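Local coordinates for protein monopolin complex subunit CSM1 (PDB 6MJC) that probably acts in the monopolin complex at kinetochores during chromosome segregation, binding a peptide of the kinetochore protein Dsn1, at residues F13-Y25 with F33-K47. Numbering follows the deposited sequence.
Sequences FEHLCGVRVHRTY and FDTSQGSKNGIMDYK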
# COMPACT_ATOMS: atom_id res chain seq x y z
N PHE A 13 -6.97 7.34 5.99
CA PHE A 13 -6.18 7.14 4.78
C PHE A 13 -7.05 7.21 3.53
O PHE A 13 -6.66 7.80 2.51
CB PHE A 13 -5.42 5.81 4.83
CG PHE A 13 -4.37 5.69 3.76
CD1 PHE A 13 -3.10 6.18 3.96
CD2 PHE A 13 -4.67 5.16 2.54
CE1 PHE A 13 -2.16 6.11 3.00
CE2 PHE A 13 -3.73 5.08 1.55
CZ PHE A 13 -2.46 5.57 1.78
N GLU A 14 -8.28 6.68 3.62
CA GLU A 14 -9.18 6.63 2.47
C GLU A 14 -9.63 7.99 2.01
O GLU A 14 -10.15 8.11 0.90
CB GLU A 14 -10.41 5.76 2.77
CG GLU A 14 -11.35 6.25 3.84
CD GLU A 14 -12.47 5.26 4.12
OE1 GLU A 14 -13.29 5.51 5.04
OE2 GLU A 14 -12.54 4.23 3.41
N HIS A 15 -9.52 9.02 2.85
CA HIS A 15 -9.97 10.35 2.48
C HIS A 15 -8.80 11.27 2.12
O HIS A 15 -9.00 12.49 2.02
CB HIS A 15 -10.78 10.97 3.63
CG HIS A 15 -12.10 10.31 3.88
ND1 HIS A 15 -12.29 9.38 4.89
CD2 HIS A 15 -13.29 10.41 3.24
CE1 HIS A 15 -13.54 8.97 4.87
NE2 HIS A 15 -14.17 9.58 3.89
N LEU A 16 -7.59 10.73 1.99
CA LEU A 16 -6.44 11.55 1.61
C LEU A 16 -6.59 12.04 0.18
O LEU A 16 -7.25 11.41 -0.65
CB LEU A 16 -5.15 10.75 1.74
CG LEU A 16 -4.64 10.50 3.15
CD1 LEU A 16 -3.44 9.57 3.11
CD2 LEU A 16 -4.27 11.78 3.82
N CYS A 17 -5.99 13.20 -0.11
CA CYS A 17 -6.08 13.77 -1.45
C CYS A 17 -5.50 12.79 -2.45
O CYS A 17 -4.41 12.25 -2.24
CB CYS A 17 -5.32 15.11 -1.55
SG CYS A 17 -6.05 16.51 -0.76
N GLY A 18 -6.24 12.51 -3.51
CA GLY A 18 -5.68 11.70 -4.57
C GLY A 18 -5.76 10.21 -4.36
O GLY A 18 -5.20 9.45 -5.17
N VAL A 19 -6.43 9.76 -3.31
CA VAL A 19 -6.47 8.36 -2.91
C VAL A 19 -7.88 7.83 -3.13
O VAL A 19 -8.86 8.45 -2.71
CB VAL A 19 -6.06 8.20 -1.44
CG1 VAL A 19 -6.55 6.85 -0.86
CG2 VAL A 19 -4.56 8.33 -1.30
N ARG A 20 -7.99 6.68 -3.79
CA ARG A 20 -9.30 6.08 -4.03
C ARG A 20 -9.25 4.64 -3.56
O ARG A 20 -8.52 3.82 -4.13
CB ARG A 20 -9.67 6.16 -5.51
CG ARG A 20 -9.60 7.57 -6.09
CD ARG A 20 -9.79 7.58 -7.60
NE ARG A 20 -8.60 7.13 -8.32
CZ ARG A 20 -7.49 7.86 -8.49
NH1 ARG A 20 -7.41 9.08 -7.98
NH2 ARG A 20 -6.47 7.38 -9.17
N VAL A 21 -10.02 4.31 -2.53
CA VAL A 21 -9.98 2.95 -1.98
C VAL A 21 -11.12 2.14 -2.55
O VAL A 21 -12.26 2.57 -2.51
CB VAL A 21 -10.04 2.97 -0.45
CG1 VAL A 21 -10.10 1.54 0.10
CG2 VAL A 21 -8.81 3.67 0.07
N HIS A 22 -10.83 0.93 -3.02
CA HIS A 22 -11.79 0.20 -3.85
C HIS A 22 -12.42 -0.96 -3.09
O HIS A 22 -13.64 -1.02 -2.91
CB HIS A 22 -11.08 -0.30 -5.12
CG HIS A 22 -10.51 0.81 -5.96
ND1 HIS A 22 -11.28 1.82 -6.50
CD2 HIS A 22 -9.24 1.05 -6.36
CE1 HIS A 22 -10.50 2.64 -7.19
NE2 HIS A 22 -9.26 2.19 -7.12
N ARG A 23 -11.61 -1.91 -2.68
CA ARG A 23 -12.01 -3.12 -1.99
C ARG A 23 -11.32 -3.07 -0.64
O ARG A 23 -10.15 -2.65 -0.56
CB ARG A 23 -11.59 -4.35 -2.78
CG ARG A 23 -11.54 -5.65 -2.01
CD ARG A 23 -12.92 -6.15 -1.57
NE ARG A 23 -12.85 -7.42 -0.84
CZ ARG A 23 -13.86 -7.98 -0.18
NH1 ARG A 23 -15.04 -7.37 -0.15
NH2 ARG A 23 -13.70 -9.13 0.46
N THR A 24 -12.03 -3.48 0.41
CA THR A 24 -11.50 -3.57 1.75
C THR A 24 -11.88 -4.92 2.36
O THR A 24 -13.01 -5.37 2.20
CB THR A 24 -12.06 -2.44 2.64
OG1 THR A 24 -11.83 -1.19 1.99
CG2 THR A 24 -11.37 -2.45 3.99
N TYR A 25 -10.95 -5.56 3.07
CA TYR A 25 -11.28 -6.74 3.85
C TYR A 25 -10.48 -6.78 5.14
O TYR A 25 -9.38 -6.23 5.22
CB TYR A 25 -11.02 -8.05 3.04
CG TYR A 25 -9.58 -8.40 2.69
CD1 TYR A 25 -8.97 -7.94 1.52
CD2 TYR A 25 -8.82 -9.18 3.55
CE1 TYR A 25 -7.66 -8.25 1.20
CE2 TYR A 25 -7.49 -9.51 3.25
CZ TYR A 25 -6.92 -9.02 2.09
OH TYR A 25 -5.61 -9.35 1.74
N PHE A 33 -6.58 -3.10 2.21
CA PHE A 33 -7.42 -2.48 1.20
C PHE A 33 -6.67 -2.15 -0.08
O PHE A 33 -5.47 -1.90 -0.06
CB PHE A 33 -8.07 -1.21 1.69
CG PHE A 33 -7.14 -0.24 2.32
CD1 PHE A 33 -6.87 -0.34 3.67
CD2 PHE A 33 -6.58 0.79 1.61
CE1 PHE A 33 -6.04 0.55 4.29
CE2 PHE A 33 -5.75 1.72 2.24
CZ PHE A 33 -5.48 1.59 3.58
N ASP A 34 -7.41 -2.17 -1.18
CA ASP A 34 -6.85 -1.88 -2.50
C ASP A 34 -6.99 -0.38 -2.72
O ASP A 34 -8.03 0.20 -2.37
CB ASP A 34 -7.59 -2.60 -3.61
CG ASP A 34 -7.06 -3.98 -3.86
OD1 ASP A 34 -6.23 -4.47 -3.08
OD2 ASP A 34 -7.50 -4.58 -4.86
N THR A 35 -5.98 0.23 -3.31
CA THR A 35 -5.93 1.68 -3.44
C THR A 35 -5.46 2.01 -4.85
O THR A 35 -4.62 1.30 -5.42
CB THR A 35 -4.93 2.31 -2.46
OG1 THR A 35 -5.14 1.78 -1.15
CG2 THR A 35 -5.09 3.81 -2.42
N SER A 36 -6.00 3.09 -5.38
CA SER A 36 -5.53 3.77 -6.57
C SER A 36 -5.11 5.16 -6.15
O SER A 36 -5.87 5.86 -5.45
CB SER A 36 -6.64 3.80 -7.63
OG SER A 36 -6.24 4.54 -8.75
N GLN A 37 -3.91 5.56 -6.51
CA GLN A 37 -3.42 6.88 -6.17
C GLN A 37 -2.89 7.57 -7.41
O GLN A 37 -2.33 6.91 -8.30
CB GLN A 37 -2.31 6.80 -5.12
CG GLN A 37 -1.96 8.11 -4.58
CD GLN A 37 -0.98 8.09 -3.46
OE1 GLN A 37 -0.77 7.10 -2.80
NE2 GLN A 37 -0.36 9.22 -3.24
N GLY A 38 -3.10 8.88 -7.50
CA GLY A 38 -2.52 9.68 -8.55
C GLY A 38 -3.57 10.29 -9.46
O GLY A 38 -4.74 9.90 -9.46
N SER A 39 -3.12 11.27 -10.24
CA SER A 39 -3.98 12.11 -11.03
C SER A 39 -3.81 11.77 -12.51
O SER A 39 -3.48 10.60 -12.84
CB SER A 39 -3.65 13.56 -10.67
OG SER A 39 -2.30 13.83 -10.97
N LYS A 40 -4.00 12.76 -13.38
CA LYS A 40 -3.79 12.55 -14.80
C LYS A 40 -2.36 12.10 -15.08
O LYS A 40 -2.14 11.22 -15.91
CB LYS A 40 -4.12 13.82 -15.57
N ASN A 41 -1.39 12.70 -14.39
CA ASN A 41 0.02 12.46 -14.72
C ASN A 41 0.35 10.98 -14.68
O ASN A 41 0.92 10.43 -15.63
CB ASN A 41 0.92 13.23 -13.75
CG ASN A 41 0.47 14.66 -13.55
OD1 ASN A 41 -0.64 14.90 -13.07
ND2 ASN A 41 1.32 15.61 -13.90
N GLY A 42 0.01 10.31 -13.59
CA GLY A 42 0.25 8.88 -13.48
C GLY A 42 -0.60 8.29 -12.39
O GLY A 42 -0.94 8.96 -11.40
N ILE A 43 -1.00 7.04 -12.57
CA ILE A 43 -1.78 6.32 -11.59
C ILE A 43 -1.04 5.05 -11.19
O ILE A 43 -0.59 4.29 -12.06
CB ILE A 43 -3.19 5.97 -12.11
CG1 ILE A 43 -4.03 7.23 -12.26
CG2 ILE A 43 -3.86 4.99 -11.16
CD1 ILE A 43 -5.40 6.99 -12.86
N MET A 44 -0.99 4.80 -9.89
CA MET A 44 -0.45 3.58 -9.32
C MET A 44 -1.52 2.90 -8.48
O MET A 44 -2.19 3.55 -7.67
CB MET A 44 0.77 3.91 -8.48
CG MET A 44 1.43 2.73 -7.86
SD MET A 44 2.31 1.78 -9.14
CE MET A 44 2.71 0.42 -8.10
N ASP A 45 -1.71 1.61 -8.73
CA ASP A 45 -2.56 0.79 -7.90
C ASP A 45 -1.69 -0.01 -6.94
O ASP A 45 -0.63 -0.55 -7.30
CB ASP A 45 -3.45 -0.15 -8.74
CG ASP A 45 -4.62 0.56 -9.39
OD1 ASP A 45 -5.66 0.77 -8.73
OD2 ASP A 45 -4.51 0.88 -10.57
N TYR A 46 -2.15 -0.09 -5.71
CA TYR A 46 -1.45 -0.87 -4.69
C TYR A 46 -2.43 -1.30 -3.62
O TYR A 46 -3.51 -0.73 -3.46
CB TYR A 46 -0.27 -0.09 -4.08
CG TYR A 46 -0.61 1.24 -3.42
CD1 TYR A 46 -0.90 1.30 -2.07
CD2 TYR A 46 -0.59 2.42 -4.13
CE1 TYR A 46 -1.21 2.53 -1.43
CE2 TYR A 46 -0.90 3.66 -3.51
CZ TYR A 46 -1.19 3.70 -2.17
OH TYR A 46 -1.48 4.89 -1.52
N LYS A 47 -2.00 -2.27 -2.84
CA LYS A 47 -2.74 -2.76 -1.68
C LYS A 47 -1.92 -2.42 -0.44
O LYS A 47 -0.70 -2.57 -0.46
CB LYS A 47 -2.92 -4.27 -1.84
CG LYS A 47 -3.76 -4.97 -0.82
CD LYS A 47 -3.74 -6.47 -1.23
CE LYS A 47 -4.43 -7.29 -0.20
NZ LYS A 47 -4.30 -8.70 -0.56
O HOH W 1 -9.64 4.73 -9.55
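V21 and F33 meet across the antiparallel beta hairpin of strands 19-26 and 30-37, at one edge of the five-stranded sheet of the Csm1 domain, and the pairing illustrates how a sheet can have one packed and one more open face. Strands 19-25 and 33-37 run at 149° to each other, and between V21 and T24 the register slips by one residue in a beta bulge, where R23 N is buried without a partner.

The tight face carries V19, V21, T24, F33, T35 and Q37, with F13, at the end of helix 5-13, packed on F33 and T35. F33 stands with CG between its backbone N and carbonyl carbon (chi1 50°), which carries the ring past V21 to F13. V21 CG1 packs on F33 CB at 3.8 Å. Farther out, F33 CE2 meets F13 CD2 at 3.6 Å, the two ring planes inclined at 48°. Y46 OH lies in plane at the edge of the F13 ring while donating a hydrogen bond to Q37 OE1; helix 101-113 covers Q37.

The opposite face, with R20, H22 and S36, is more open to solvent and holds a water. Toward the turn of the hairpin, Y25 OH accepts from K47 NZ of the next strand, 44-52 (2.7 Å), and also hydrogen-bonds the bound peptide, an acidic side chain of which forms a salt bridge with R23 NE. R20, bent at chi3, carries its guanidinium over S36 toward G38: NE donates to the water, R20 NH2 reaches S36 OG at 2.9 Å, and NH1 and NH2 together grip G38 O from opposite faces of its carbonyl plane.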